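Local coordinates for protein beta-d-glucoside glucohydrolase (Hypocrea jecorina, PDB 3ZZ1) that probably hydrolyses terminal, non-reducing beta-D-glucosyl residues with release of beta-D-glucose, a step in cellulose degradation, at residues A[394-397]-A[398-402]; A[514-518]-A[519-523]; A[21-24]-A[25-29]; A[265-268]-A[269-273]; A[135-138]-A[139-143]. One frame throughout, in Å; residues are numbered along the deposited sequence. Where two conformers were deposited one is given.

In the fold
The five contacts are local contacts along helices and at their ends that gather in three places. Contacts 1 and 2, with centres 12 Å apart, bring two helices of the C-terminal domain of the family 3 fold together; Arg402 NH1 makes a 2.8 Å salt bridge to Asp521 OD2, and Arg402 also packs on Trp519. Contacts 3 and 4, whose centres are 14 Å apart, pair two helix starts on the opposite side of the chain's centre, with Val29 CG1 3.3 Å from Gly268 O. Contact 5 is more central, its centre 27 Å from that of contact 2 and 37 Å from those of contacts 3 and 4. A glycerol beside Tyr135 probably comes from the crystallisation liquor.

Contact 1: A[394-397]-A[398-402]; sequences APYD and AINTR
Ala394 and Ala398 meet at the start of helix 395-404, which packs on the mixed sheet of the family 3 C-terminal domain. Ala394, at the N-cap position, accepts from Ala398 N through its backbone O at 3.2 Å. Ile399 N then bonds to Pro395 O, Asn400 N to Tyr396 O and Thr401 N to Asp397 O, so each of the four leading carbonyls has an amide donor from the next turn. In the last pair the donor is tilted 32° from the carbonyl plane. Asp397 O also accepts a hydrogen bond from a water 2.9 Å away, and the same water is hydrogen-bonded to Thr401 OG1 at 2.7 Å. The hydroxyl of Thr401 lies beside its own backbone N (chi1 -64°), which turns it back toward this carbonyl and water. Tyr396 leans on strand 409-413 through Val410 and Leu412, while Ile399 touches both Phe434 of strand 430-437 and Leu518 of helix 510-518. Tyr396 and Asn400 lie side by side, ring and amide planes 12° apart. Asn400 CB sits over the ring face, 4.3 Å from the Tyr396 centroid, in a CH-pi contact, and Asn400 ND2 comes to 3.6 Å from Tyr396 OH.

Contact 2: A[514-518]-A[519-523]; sequences LVDVL and WGDVS
Asp516 meets the turn formed by Asp521 and Val522 with both its backbone and its side chain. Its CB touches the methyl CG2 of Val522 at 4.1 Å. From there CG lies beside the backbone N (chi1 -65°), which leaves OD1 facing the water it shares with Asp521. OD1 accepts a hydrogen bond from this water at 2.7 Å, and the water also donates to Asp521 OD2, so a single molecule lies between two acidic groups whose nearest oxygens, Asp516 OD1 and Asp521 OD2, are 4.5 Å apart. The repulsion between them is probably eased by this bridge and by two arginines: Arg324 forms a salt bridge with Asp516 OD2, and Arg402 one with Asp521 OD2. The turn is a Schellman motif closing helix 510-518. Gly520 leaves helical geometry with a positive phi of 72°, a value that favours glycine, and its N bonds to Val517 O at 3.0 Å from well above the carbonyl plane. Val522 N donates almost straight to Asp516 O at 3.1 Å, also from above that carbonyl's plane, while Trp519 N closes the last regular turn on Val515 O. Apolar groups flank the motif. Val517 and Val522 cross at about a right angle, their CG2 methyls 4.0 Å apart. The benzo carbon CE3 of Trp519 meets Val515 CG1 at 3.9 Å and also touches Leu518 CB. Helix 395-404 covers this side, with Ala398 on Val515 and Ile399 on Leu518.

Contact 3: A[21-24]-A[25-29]; sequences AKLN and LQDKV
Asn24 and Asp27 exchange two hydrogen bonds, each running from the backbone N of one to the side chain of the other. Asn24 N donates to Asp27 OD2 at 3.0 Å, almost straight, using the anti lone pair of that oxygen, and Asp27 N donates to Asn24 OD1 at the same 3.0 Å, in line with the side-chain C=O. The Asn24 torsion that allows this is the one that sets CG between the backbone N and the carbonyl carbon (chi1 65°), folding the amide over the first turn. Amide and carboxylate planes end only 10° apart, although the two side chains cross at about a right angle. Two acceptors, Asn24 OD1 and Asp27 OD2, are thereby brought within 3.2 Å of each other; the salt bridge from Lys51 to Asp27 OD2 probably offsets part of the cost. The pair is a capping box, with Asn24 as the N-cap of helix 25-32. Behind it, Lys28 N takes up the carbonyl of Asn24 in the first helical bond. The Lys28 side chain runs extended back past this carbonyl, its CG 3.3 Å from Asn24 O. At its end NZ donates to a water at 2.9 Å, which in turn donates to Leu23 O, and a salt bridge to Asp286 of helix 282-298 holds the ammonium as well. Further out, Leu23 crosses Asp27 obliquely, with Leu23 CB 3.7 Å from Asp27 CB, and leans on Ile52. Leu25 reaches Val275 and Asn276 of helix 269-276.

Contact 4: A[265-268]-A[269-273]; sequences RLWG and PALTN
Trp267 and Leu271 lie side by side and point the same way, with the leucine methyls against one face of the indole. Their roots already touch, Trp267 CB being 3.8 Å from Leu271 CB. Beyond this, Leu271 CD1 stands 4.1 Å from the centroid of the five-membered ring, only 13° from the Trp267 ring normal, in a CH-pi contact, while CD2 sits over the same indole toward its rim, 3.9 Å from Trp267 CD2. CG anti to the backbone N (chi1 -178°) sends the Leu271 branch along the indole, and chi2 then turns both methyls to its face. Trp267 NE1 also donates to Thr243 O, which helps hold the indole's rotation. With an alanine in place of Trp267, the methyls of Leu271 would probably lose the surface they rest on and Thr243 O would be left without its indole donor. Gly268, the N-cap of helix 269-276 in the family 3 N-terminal, TIM-barrel-like domain, has a positive phi of 60°; a CB on it would run into Pro269 CD. Its O accepts a nearly straight bond from Thr272 N at 3.0 Å, and Ala270 N makes a weak one to Trp267 O. A water accepts from Ala270 N and donates to Arg265 O at 2.8 Å. Arg265 CD lies 3.8 Å from Pro269 CD, and its guanidinium continues to Val35 O. Helix 25-32 packs alongside, Val32 touching both Trp267 and Leu271, and Gln26 and Val29 touching Thr272; Ser246 and Ala247 of helix 244-249 also meet the indole.

Contact 5: A[135-138]-A[139-143]; sequences YLTG and IAMGQ
Helix 134-150 of the N-terminal domain, which belongs to the TIM-barrel clan, carries this contact one turn along itself, from Tyr135 to Ile139. The two side chains run side by side. Ile139 CG1 lies over one face of the phenol ring, 4.0 Å from the Tyr135 centroid and 23° off its normal, a CH-pi contact displaced toward the rim; its nearest ring atom is Tyr135 CE1, at 3.7 Å. In Ile139, CG1 is beside the backbone N (chi1 -64°), which turns it back over the preceding turn, and CD1 follows the ring outward until it is 4.0 Å from Tyr135 OH. Along the backbone the helix is regular: Ile139 N bonds to Tyr135 O at 2.8 Å, Ala140 N to Leu136 O, Met141 N to Thr137 O and Gly142 N to Gly138 O. Met141 CG comes to 3.1 Å from Thr137 O, a tight approach, and then bends away. Thr137 OG1 is hydrogen-bonded to Asp133 O. Outside, Phe654 of strand 650-659 touches both Tyr135 and Ile139, as does Arg672 of strand 664-672, so the pair joins this helix to the fibronectin type III-like domain. Were an alanine to replace Tyr135, Ile139 would probably lose the ring face beneath CG1, and a gap toward Phe654 and Arg672 is likely to open. The ring is held on this face by the apolar CG1 of Ile139, while the Tyr135 hydroxyl makes a weak hydrogen bond to a glycerol.

Contact 1: A[394-397]-A[398-402]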
loop_
_atom_site.group_PDB
_atom_site.type_symbol
_atom_site.label_atom_id
_atom_site.label_comp_id
_atom_site.label_asym_id
_atom_site.label_seq_id
_atom_site.Cartn_x
_atom_site.Cartn_y
_atom_site.Cartn_z
ATOM N N ALA A 394 -18.067 15.411 1.607
ATOM C CA ALA A 394 -18.754 14.505 2.524
ATOM C C ALA A 394 -19.848 13.695 1.816
ATOM O O ALA A 394 -20.508 14.208 0.907
ATOM C CB ALA A 394 -19.339 15.280 3.697
ATOM N N PRO A 395 -20.027 12.420 2.219
ATOM C CA PRO A 395 -21.095 11.591 1.669
ATOM C C PRO A 395 -22.465 12.278 1.710
ATOM O O PRO A 395 -23.178 12.266 0.701
ATOM C CB PRO A 395 -21.080 10.362 2.574
ATOM C CG PRO A 395 -19.670 10.252 3.017
ATOM C CD PRO A 395 -19.180 11.662 3.161
ATOM N N TYR A 396 -22.813 12.886 2.849
ATOM C CA TYR A 396 -24.123 13.536 2.996
ATOM C C TYR A 396 -24.378 14.642 1.977
ATOM O O TYR A 396 -25.428 14.671 1.338
ATOM C CB TYR A 396 -24.352 14.089 4.410
ATOM C CG TYR A 396 -25.545 15.029 4.460
ATOM C CD1 TYR A 396 -26.849 14.544 4.299
ATOM C CD2 TYR A 396 -25.367 16.405 4.620
ATOM C CE1 TYR A 396 -27.946 15.408 4.319
ATOM C CE2 TYR A 396 -26.455 17.273 4.642
ATOM C CZ TYR A 396 -27.739 16.772 4.493
ATOM O OH TYR A 396 -28.812 17.637 4.521
ATOM N N ASP A 397 -23.422 15.560 1.855
ATOM C CA ASP A 397 -23.556 16.713 0.969
ATOM C C ASP A 397 -23.724 16.256 -0.481
ATOM O O ASP A 397 -24.555 16.794 -1.216
ATOM C CB ASP A 397 -22.360 17.660 1.134
ATOM C CG ASP A 397 -22.317 18.326 2.517
ATOM O OD1 ASP A 397 -23.374 18.789 2.992
ATOM O OD2 ASP A 397 -21.224 18.398 3.127
ATOM N N ALA A 398 -22.954 15.241 -0.871
ATOM C CA ALA A 398 -23.050 14.664 -2.210
ATOM C C ALA A 398 -24.363 13.910 -2.421
ATOM O O ALA A 398 -24.985 14.024 -3.486
ATOM C CB ALA A 398 -21.862 13.762 -2.490
ATOM N N ILE A 399 -24.782 13.141 -1.417
ATOM C CA ILE A 399 -26.041 12.391 -1.499
ATOM C C ILE A 399 -27.242 13.341 -1.564
ATOM O O ILE A 399 -28.165 13.127 -2.360
ATOM C CB ILE A 399 -26.180 11.347 -0.357
ATOM C CG1 ILE A 399 -25.309 10.121 -0.667
ATOM C CG2 ILE A 399 -27.647 10.924 -0.154
ATOM C CD1 ILE A 399 -25.053 9.204 0.520
ATOM N N ASN A 400 -27.204 14.392 -0.747
ATOM C CA ASN A 400 -28.259 15.404 -0.703
ATOM C C ASN A 400 -28.444 16.125 -2.046
ATOM O O ASN A 400 -29.571 16.291 -2.504
ATOM C CB ASN A 400 -27.992 16.410 0.425
ATOM C CG ASN A 400 -29.163 17.356 0.671
ATOM O OD1 ASN A 400 -30.327 16.990 0.502
ATOM N ND2 ASN A 400 -28.852 18.582 1.088
ATOM N N THR A 401 -27.338 16.530 -2.671
ATOM C CA THR A 401 -27.376 17.178 -3.990
ATOM C C THR A 401 -27.978 16.272 -5.070
ATOM O O THR A 401 -28.824 16.718 -5.852
ATOM C CB THR A 401 -25.978 17.661 -4.428
ATOM O OG1 THR A 401 -25.525 18.673 -3.524
ATOM C CG2 THR A 401 -26.001 18.240 -5.848
ATOM N N ARG A 402 -27.552 15.011 -5.110
ATOM C CA ARG A 402 -28.017 14.083 -6.146
ATOM C C ARG A 402 -29.487 13.718 -5.960
ATOM O O ARG A 402 -30.241 13.645 -6.928
ATOM C CB ARG A 402 -27.141 12.822 -6.202
ATOM C CG ARG A 402 -27.547 11.791 -7.270
ATOM C CD ARG A 402 -27.454 12.348 -8.695
ATOM N NE ARG A 402 -27.833 11.368 -9.717
ATOM C CZ ARG A 402 -26.968 10.636 -10.419
ATOM N NH1 ARG A 402 -25.661 10.758 -10.218
ATOM N NH2 ARG A 402 -27.411 9.779 -11.329
HETATM O O HOH W 1 -26.353 19.125 -1.039
#

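Contact 2: A[514-518]-A[519-523]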
loop_
_atom_site.group_PDB
_atom_site.type_symbol
_atom_site.label_atom_id
_atom_site.label_comp_id
_atom_site.label_asym_id
_atom_site.label_seq_id
_atom_site.Cartn_x
_atom_site.Cartn_y
_atom_site.Cartn_z
ATOM N N LEU A 514 -18.869 7.832 -3.933
ATOM C CA LEU A 514 -19.940 6.989 -3.401
ATOM C C LEU A 514 -21.230 7.146 -4.214
ATOM O O LEU A 514 -21.887 6.157 -4.540
ATOM C CB LEU A 514 -20.187 7.303 -1.916
ATOM C CG LEU A 514 -21.230 6.471 -1.157
ATOM C CD1 LEU A 514 -20.874 4.985 -1.120
ATOM C CD2 LEU A 514 -21.406 7.018 0.243
ATOM N N VAL A 515 -21.573 8.390 -4.538
ATOM C CA VAL A 515 -22.738 8.698 -5.363
ATOM C C VAL A 515 -22.635 8.051 -6.752
ATOM O O VAL A 515 -23.614 7.487 -7.241
ATOM C CB VAL A 515 -22.974 10.228 -5.463
ATOM C CG1 VAL A 515 -24.024 10.555 -6.519
ATOM C CG2 VAL A 515 -23.403 10.782 -4.114
ATOM N N ASP A 516 -21.448 8.122 -7.368
ATOM C CA ASP A 516 -21.189 7.469 -8.665
ATOM C C ASP A 516 -21.645 6.012 -8.618
ATOM O O ASP A 516 -22.269 5.511 -9.561
ATOM C CB ASP A 516 -19.694 7.510 -9.040
ATOM C CG ASP A 516 -19.161 8.925 -9.280
ATOM O OD1 ASP A 516 -19.945 9.878 -9.459
ATOM O OD2 ASP A 516 -17.926 9.085 -9.293
ATOM N N VAL A 517 -21.339 5.348 -7.506
ATOM C CA VAL A 517 -21.676 3.941 -7.313
ATOM C C VAL A 517 -23.125 3.749 -6.852
ATOM O O VAL A 517 -23.853 2.948 -7.437
ATOM C CB VAL A 517 -20.661 3.244 -6.364
ATOM C CG1 VAL A 517 -21.193 1.917 -5.857
ATOM C CG2 VAL A 517 -19.330 3.042 -7.075
ATOM N N LEU A 518 -23.537 4.492 -5.821
ATOM C CA LEU A 518 -24.882 4.359 -5.242
ATOM C C LEU A 518 -26.004 4.558 -6.261
ATOM O O LEU A 518 -26.988 3.826 -6.241
ATOM C CB LEU A 518 -25.087 5.310 -4.054
ATOM C CG LEU A 518 -24.425 5.040 -2.693
ATOM C CD1 LEU A 518 -24.863 6.108 -1.701
ATOM C CD2 LEU A 518 -24.726 3.650 -2.139
ATOM N N TRP A 519 -25.847 5.548 -7.138
ATOM C CA TRP A 519 -26.843 5.829 -8.176
ATOM C C TRP A 519 -26.579 5.091 -9.492
ATOM O O TRP A 519 -27.353 5.203 -10.444
ATOM C CB TRP A 519 -27.011 7.338 -8.388
ATOM C CG TRP A 519 -28.140 7.914 -7.561
ATOM C CD1 TRP A 519 -29.448 8.074 -7.949
ATOM C CD2 TRP A 519 -28.067 8.377 -6.207
ATOM N NE1 TRP A 519 -30.188 8.618 -6.920
ATOM C CE2 TRP A 519 -29.366 8.815 -5.840
ATOM C CE3 TRP A 519 -27.034 8.470 -5.265
ATOM C CZ2 TRP A 519 -29.655 9.336 -4.574
ATOM C CZ3 TRP A 519 -27.322 8.994 -4.006
ATOM C CH2 TRP A 519 -28.624 9.418 -3.675
ATOM N N GLY A 520 -25.487 4.333 -9.531
ATOM C CA GLY A 520 -25.165 3.490 -10.676
ATOM C C GLY A 520 -24.698 4.202 -11.931
ATOM O O GLY A 520 -24.849 3.672 -13.028
ATOM N N ASP A 521 -24.137 5.399 -11.775
ATOM C CA ASP A 521 -23.450 6.082 -12.873
ATOM C C ASP A 521 -22.293 5.202 -13.348
ATOM O O ASP A 521 -22.015 5.115 -14.540
ATOM C CB ASP A 521 -22.924 7.449 -12.428
ATOM C CG ASP A 521 -24.032 8.472 -12.211
ATOM O OD1 ASP A 521 -25.223 8.136 -12.379
ATOM O OD2 ASP A 521 -23.708 9.627 -11.872
ATOM N N VAL A 522 -21.621 4.556 -12.399
ATOM C CA VAL A 522 -20.708 3.459 -12.704
ATOM C C VAL A 522 -21.097 2.249 -11.851
ATOM O O VAL A 522 -21.676 2.400 -10.770
ATOM C CB VAL A 522 -19.217 3.829 -12.455
ATOM C CG1 VAL A 522 -18.849 5.127 -13.171
ATOM C CG2 VAL A 522 -18.921 3.932 -10.963
ATOM N N SER A 523 -20.807 1.055 -12.348
ATOM C CA SER A 523 -20.938 -0.143 -11.538
ATOM C C SER A 523 -19.720 -0.246 -10.624
ATOM O O SER A 523 -18.601 0.068 -11.053
ATOM C CB SER A 523 -21.044 -1.390 -12.413
ATOM O OG SER A 523 -21.061 -2.564 -11.615
HETATM O O HOH W 2 -21.299 10.200 -11.799
#

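Contact 3: A[21-24]-A[25-29]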
loop_
_atom_site.group_PDB
_atom_site.type_symbol
_atom_site.label_atom_id
_atom_site.label_comp_id
_atom_site.label_asym_id
_atom_site.label_seq_id
_atom_site.Cartn_x
_atom_site.Cartn_y
_atom_site.Cartn_z
ATOM N N ALA A 21 34.783 11.808 -6.954
ATOM C CA ALA A 21 36.217 12.100 -7.061
ATOM C C ALA A 21 36.563 13.559 -6.751
ATOM O O ALA A 21 37.710 13.872 -6.446
ATOM C CB ALA A 21 36.736 11.709 -8.442
ATOM N N LYS A 22 35.559 14.432 -6.811
ATOM C CA LYS A 22 35.746 15.859 -6.550
ATOM C C LYS A 22 35.480 16.220 -5.084
ATOM O O LYS A 22 35.638 17.375 -4.682
ATOM C CB LYS A 22 34.850 16.687 -7.481
ATOM C CG LYS A 22 35.102 16.438 -8.964
ATOM C CD LYS A 22 34.020 17.058 -9.839
ATOM C CE LYS A 22 34.140 18.574 -9.904
ATOM N NZ LYS A 22 33.347 19.124 -11.040
ATOM N N LEU A 23 35.094 15.231 -4.281
ATOM C CA LEU A 23 34.695 15.489 -2.899
ATOM C C LEU A 23 35.728 15.083 -1.849
ATOM O O LEU A 23 36.526 14.170 -2.071
ATOM C CB LEU A 23 33.346 14.818 -2.608
ATOM C CG LEU A 23 32.177 15.111 -3.562
ATOM C CD1 LEU A 23 30.948 14.286 -3.189
ATOM C CD2 LEU A 23 31.826 16.603 -3.623
ATOM N N ASN A 24 35.715 15.782 -0.714
ATOM C CA ASN A 24 36.503 15.387 0.455
ATOM C C ASN A 24 35.599 14.736 1.500
ATOM O O ASN A 24 34.404 14.550 1.247
ATOM C CB ASN A 24 37.313 16.564 1.029
ATOM C CG ASN A 24 36.436 17.681 1.597
ATOM O OD1 ASN A 24 35.332 17.443 2.087
ATOM N ND2 ASN A 24 36.947 18.910 1.553
ATOM N N LEU A 25 36.153 14.389 2.661
ATOM C CA LEU A 25 35.391 13.644 3.665
ATOM C C LEU A 25 34.195 14.427 4.222
ATOM O O LEU A 25 33.113 13.858 4.403
ATOM C CB LEU A 25 36.297 13.139 4.798
ATOM C CG LEU A 25 35.678 12.283 5.920
ATOM C CD1 LEU A 25 34.916 11.063 5.395
ATOM C CD2 LEU A 25 36.741 11.848 6.919
ATOM N N GLN A 26 34.384 15.722 4.482
ATOM C CA GLN A 26 33.301 16.546 5.017
ATOM C C GLN A 26 32.135 16.648 4.032
ATOM O O GLN A 26 30.968 16.552 4.427
ATOM C CB GLN A 26 33.794 17.931 5.443
ATOM C CG GLN A 26 32.789 18.697 6.327
ATOM C CD GLN A 26 32.241 17.860 7.500
ATOM O OE1 GLN A 26 32.996 17.239 8.256
ATOM N NE2 GLN A 26 30.916 17.856 7.650
ATOM N N ASP A 27 32.462 16.836 2.754
ATOM C CA ASP A 27 31.475 16.779 1.683
ATOM C C ASP A 27 30.635 15.512 1.815
ATOM O O ASP A 27 29.408 15.573 1.854
ATOM C CB ASP A 27 32.162 16.773 0.316
ATOM C CG ASP A 27 32.773 18.108 -0.049
ATOM O OD1 ASP A 27 32.152 19.156 0.223
ATOM O OD2 ASP A 27 33.872 18.101 -0.639
ATOM N N LYS A 28 31.323 14.377 1.908
ATOM C CA LYS A 28 30.706 13.051 1.917
ATOM C C LYS A 28 29.865 12.816 3.163
ATOM O O LYS A 28 28.772 12.244 3.084
ATOM C CB LYS A 28 31.789 11.971 1.789
ATOM C CG LYS A 28 32.493 11.962 0.439
ATOM C CD LYS A 28 33.825 11.233 0.512
ATOM C CE LYS A 28 34.619 11.416 -0.766
ATOM N NZ LYS A 28 35.827 10.554 -0.788
ATOM N N VAL A 29 30.380 13.259 4.308
ATOM C CA VAL A 29 29.680 13.132 5.586
ATOM C C VAL A 29 28.407 13.983 5.591
ATOM O O VAL A 29 27.388 13.575 6.140
ATOM C CB VAL A 29 30.609 13.464 6.788
ATOM C CG1 VAL A 29 29.818 13.641 8.074
ATOM C CG2 VAL A 29 31.656 12.364 6.966
HETATM O O HOH W 3 36.877 11.309 -3.353
#

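Contact 4: A[265-268]-A[269-273]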
loop_
_atom_site.group_PDB
_atom_site.type_symbol
_atom_site.label_atom_id
_atom_site.label_comp_id
_atom_site.label_asym_id
_atom_site.label_seq_id
_atom_site.Cartn_x
_atom_site.Cartn_y
_atom_site.Cartn_z
ATOM N N ARG A 265 22.903 12.011 17.720
ATOM C CA ARG A 265 23.518 12.335 16.433
ATOM C C ARG A 265 24.652 11.344 16.171
ATOM O O ARG A 265 25.812 11.603 16.502
ATOM C CB ARG A 265 24.023 13.786 16.394
ATOM C CG ARG A 265 24.389 14.272 14.979
ATOM C CD ARG A 265 24.968 15.688 14.949
ATOM N NE ARG A 265 23.985 16.716 15.298
ATOM C CZ ARG A 265 23.139 17.284 14.439
ATOM N NH1 ARG A 265 23.125 16.927 13.162
ATOM N NH2 ARG A 265 22.289 18.208 14.865
ATOM N N LEU A 266 24.294 10.206 15.575
ATOM C CA LEU A 266 25.209 9.074 15.437
ATOM C C LEU A 266 26.168 9.194 14.267
ATOM O O LEU A 266 27.259 8.632 14.297
ATOM C CB LEU A 266 24.433 7.761 15.352
ATOM C CG LEU A 266 23.740 7.339 16.648
ATOM C CD1 LEU A 266 22.655 6.318 16.356
ATOM C CD2 LEU A 266 24.746 6.810 17.685
ATOM N N TRP A 267 25.753 9.911 13.230
ATOM C CA TRP A 267 26.658 10.245 12.145
ATOM C C TRP A 267 27.073 11.713 12.272
ATOM O O TRP A 267 27.271 12.190 13.390
ATOM C CB TRP A 267 26.052 9.865 10.789
ATOM C CG TRP A 267 26.166 8.379 10.502
ATOM C CD1 TRP A 267 26.678 7.413 11.334
ATOM C CD2 TRP A 267 25.732 7.690 9.320
ATOM N NE1 TRP A 267 26.609 6.183 10.735
ATOM C CE2 TRP A 267 26.035 6.321 9.498
ATOM C CE3 TRP A 267 25.133 8.101 8.121
ATOM C CZ2 TRP A 267 25.742 5.358 8.530
ATOM C CZ3 TRP A 267 24.846 7.143 7.156
ATOM C CH2 TRP A 267 25.151 5.788 7.366
ATOM N N GLY A 268 27.213 12.426 11.161
ATOM C CA GLY A 268 27.764 13.778 11.210
ATOM C C GLY A 268 29.171 13.739 11.793
ATOM O O GLY A 268 30.002 12.953 11.336
ATOM N N PRO A 269 29.441 14.559 12.830
ATOM C CA PRO A 269 30.778 14.578 13.435
ATOM C C PRO A 269 31.221 13.204 13.946
ATOM O O PRO A 269 32.402 12.865 13.840
ATOM C CB PRO A 269 30.631 15.570 14.597
ATOM C CG PRO A 269 29.468 16.432 14.213
ATOM C CD PRO A 269 28.523 15.497 13.506
ATOM N N ALA A 270 30.282 12.419 14.476
ATOM C CA ALA A 270 30.586 11.072 14.958
ATOM C C ALA A 270 31.010 10.128 13.827
ATOM O O ALA A 270 31.885 9.280 14.028
ATOM C CB ALA A 270 29.418 10.498 15.739
ATOM N N LEU A 271 30.411 10.287 12.643
ATOM C CA LEU A 271 30.834 9.519 11.470
ATOM C C LEU A 271 32.222 9.958 11.004
ATOM O O LEU A 271 33.074 9.119 10.701
ATOM C CB LEU A 271 29.825 9.619 10.317
ATOM C CG LEU A 271 30.147 8.800 9.057
ATOM C CD1 LEU A 271 30.236 7.301 9.340
ATOM C CD2 LEU A 271 29.132 9.064 7.956
ATOM N N THR A 272 32.438 11.271 10.948
ATOM C CA THR A 272 33.770 11.826 10.692
ATOM C C THR A 272 34.795 11.203 11.646
ATOM O O THR A 272 35.854 10.754 11.210
ATOM C CB THR A 272 33.767 13.377 10.789
ATOM O OG1 THR A 272 32.981 13.916 9.719
ATOM C CG2 THR A 272 35.184 13.951 10.706
ATOM N N ASN A 273 34.450 11.151 12.935
ATOM C CA ASN A 273 35.306 10.550 13.959
ATOM C C ASN A 273 35.528 9.050 13.771
ATOM O O ASN A 273 36.635 8.555 14.000
ATOM C CB ASN A 273 34.755 10.830 15.360
ATOM C CG ASN A 273 34.863 12.299 15.753
ATOM O OD1 ASN A 273 35.601 13.071 15.134
ATOM N ND2 ASN A 273 34.121 12.692 16.786
HETATM O O HOH W 4 27.827 13.548 16.353
#

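Contact 5: A[135-138]-A[139-143]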
loop_
_atom_site.group_PDB
_atom_site.type_symbol
_atom_site.label_atom_id
_atom_site.label_comp_id
_atom_site.label_asym_id
_atom_site.label_seq_id
_atom_site.Cartn_x
_atom_site.Cartn_y
_atom_site.Cartn_z
ATOM N N TYR A 135 2.385 -10.535 -4.380
ATOM C CA TYR A 135 2.330 -10.337 -5.829
ATOM C C TYR A 135 1.661 -9.006 -6.185
ATOM O O TYR A 135 2.267 -8.179 -6.867
ATOM C CB TYR A 135 1.648 -11.511 -6.551
ATOM C CG TYR A 135 1.528 -11.288 -8.044
ATOM C CD1 TYR A 135 0.423 -10.615 -8.588
ATOM C CD2 TYR A 135 2.527 -11.724 -8.915
ATOM C CE1 TYR A 135 0.322 -10.389 -9.965
ATOM C CE2 TYR A 135 2.432 -11.505 -10.289
ATOM C CZ TYR A 135 1.331 -10.838 -10.805
ATOM O OH TYR A 135 1.241 -10.624 -12.161
ATOM N N LEU A 136 0.429 -8.808 -5.713
ATOM C CA LEU A 136 -0.318 -7.569 -5.958
ATOM C C LEU A 136 0.428 -6.340 -5.441
ATOM O O LEU A 136 0.588 -5.366 -6.166
ATOM C CB LEU A 136 -1.726 -7.632 -5.342
ATOM C CG LEU A 136 -2.555 -6.336 -5.253
ATOM C CD1 LEU A 136 -2.791 -5.713 -6.624
ATOM C CD2 LEU A 136 -3.888 -6.563 -4.536
ATOM N N THR A 137 0.876 -6.399 -4.187
ATOM C CA THR A 137 1.641 -5.310 -3.580
ATOM C C THR A 137 2.901 -5.028 -4.397
ATOM O O THR A 137 3.238 -3.869 -4.639
ATOM C CB THR A 137 1.987 -5.630 -2.116
ATOM O OG1 THR A 137 0.775 -5.688 -1.357
ATOM C CG2 THR A 137 2.910 -4.572 -1.504
ATOM N N GLY A 138 3.571 -6.091 -4.840
ATOM C CA GLY A 138 4.740 -5.970 -5.706
ATOM C C GLY A 138 4.428 -5.269 -7.015
ATOM O O GLY A 138 5.106 -4.315 -7.390
ATOM N N ILE A 139 3.398 -5.736 -7.716
ATOM C CA ILE A 139 2.950 -5.075 -8.948
ATOM C C ILE A 139 2.610 -3.605 -8.682
ATOM O O ILE A 139 3.085 -2.718 -9.392
ATOM C CB ILE A 139 1.748 -5.817 -9.611
ATOM C CG1 ILE A 139 2.160 -7.231 -10.063
ATOM C CG2 ILE A 139 1.177 -5.006 -10.778
ATOM C CD1 ILE A 139 3.250 -7.298 -11.143
ATOM N N ALA A 140 1.809 -3.355 -7.648
ATOM C CA ALA A 140 1.463 -1.989 -7.258
ATOM C C ALA A 140 2.706 -1.148 -6.935
ATOM O O ALA A 140 2.811 -0.004 -7.384
ATOM C CB ALA A 140 0.477 -1.992 -6.091
ATOM N N MET A 141 3.649 -1.716 -6.181
ATOM C CA MET A 141 4.915 -1.029 -5.893
ATOM C C MET A 141 5.614 -0.568 -7.168
ATOM O O MET A 141 5.927 0.617 -7.317
ATOM C CB MET A 141 5.863 -1.913 -5.073
ATOM C CG MET A 141 5.491 -2.064 -3.593
ATOM S SD MET A 141 5.507 -0.548 -2.623
ATOM C CE MET A 141 7.264 -0.266 -2.374
ATOM N N GLY A 142 5.839 -1.508 -8.085
ATOM C CA GLY A 142 6.493 -1.237 -9.362
ATOM C C GLY A 142 5.793 -0.194 -10.213
ATOM O O GLY A 142 6.447 0.676 -10.793
ATOM N N GLN A 143 4.462 -0.278 -10.287
ATOM C CA GLN A 143 3.675 0.680 -11.066
ATOM C C GLN A 143 3.741 2.083 -10.463
ATOM O O GLN A 143 3.829 3.070 -11.194
ATOM C CB GLN A 143 2.215 0.224 -11.218
ATOM C CG GLN A 143 2.005 -1.041 -12.074
ATOM C CD GLN A 143 2.153 -0.819 -13.586
ATOM O OE1 GLN A 143 2.343 -1.778 -14.335
ATOM N NE2 GLN A 143 2.060 0.437 -14.035
#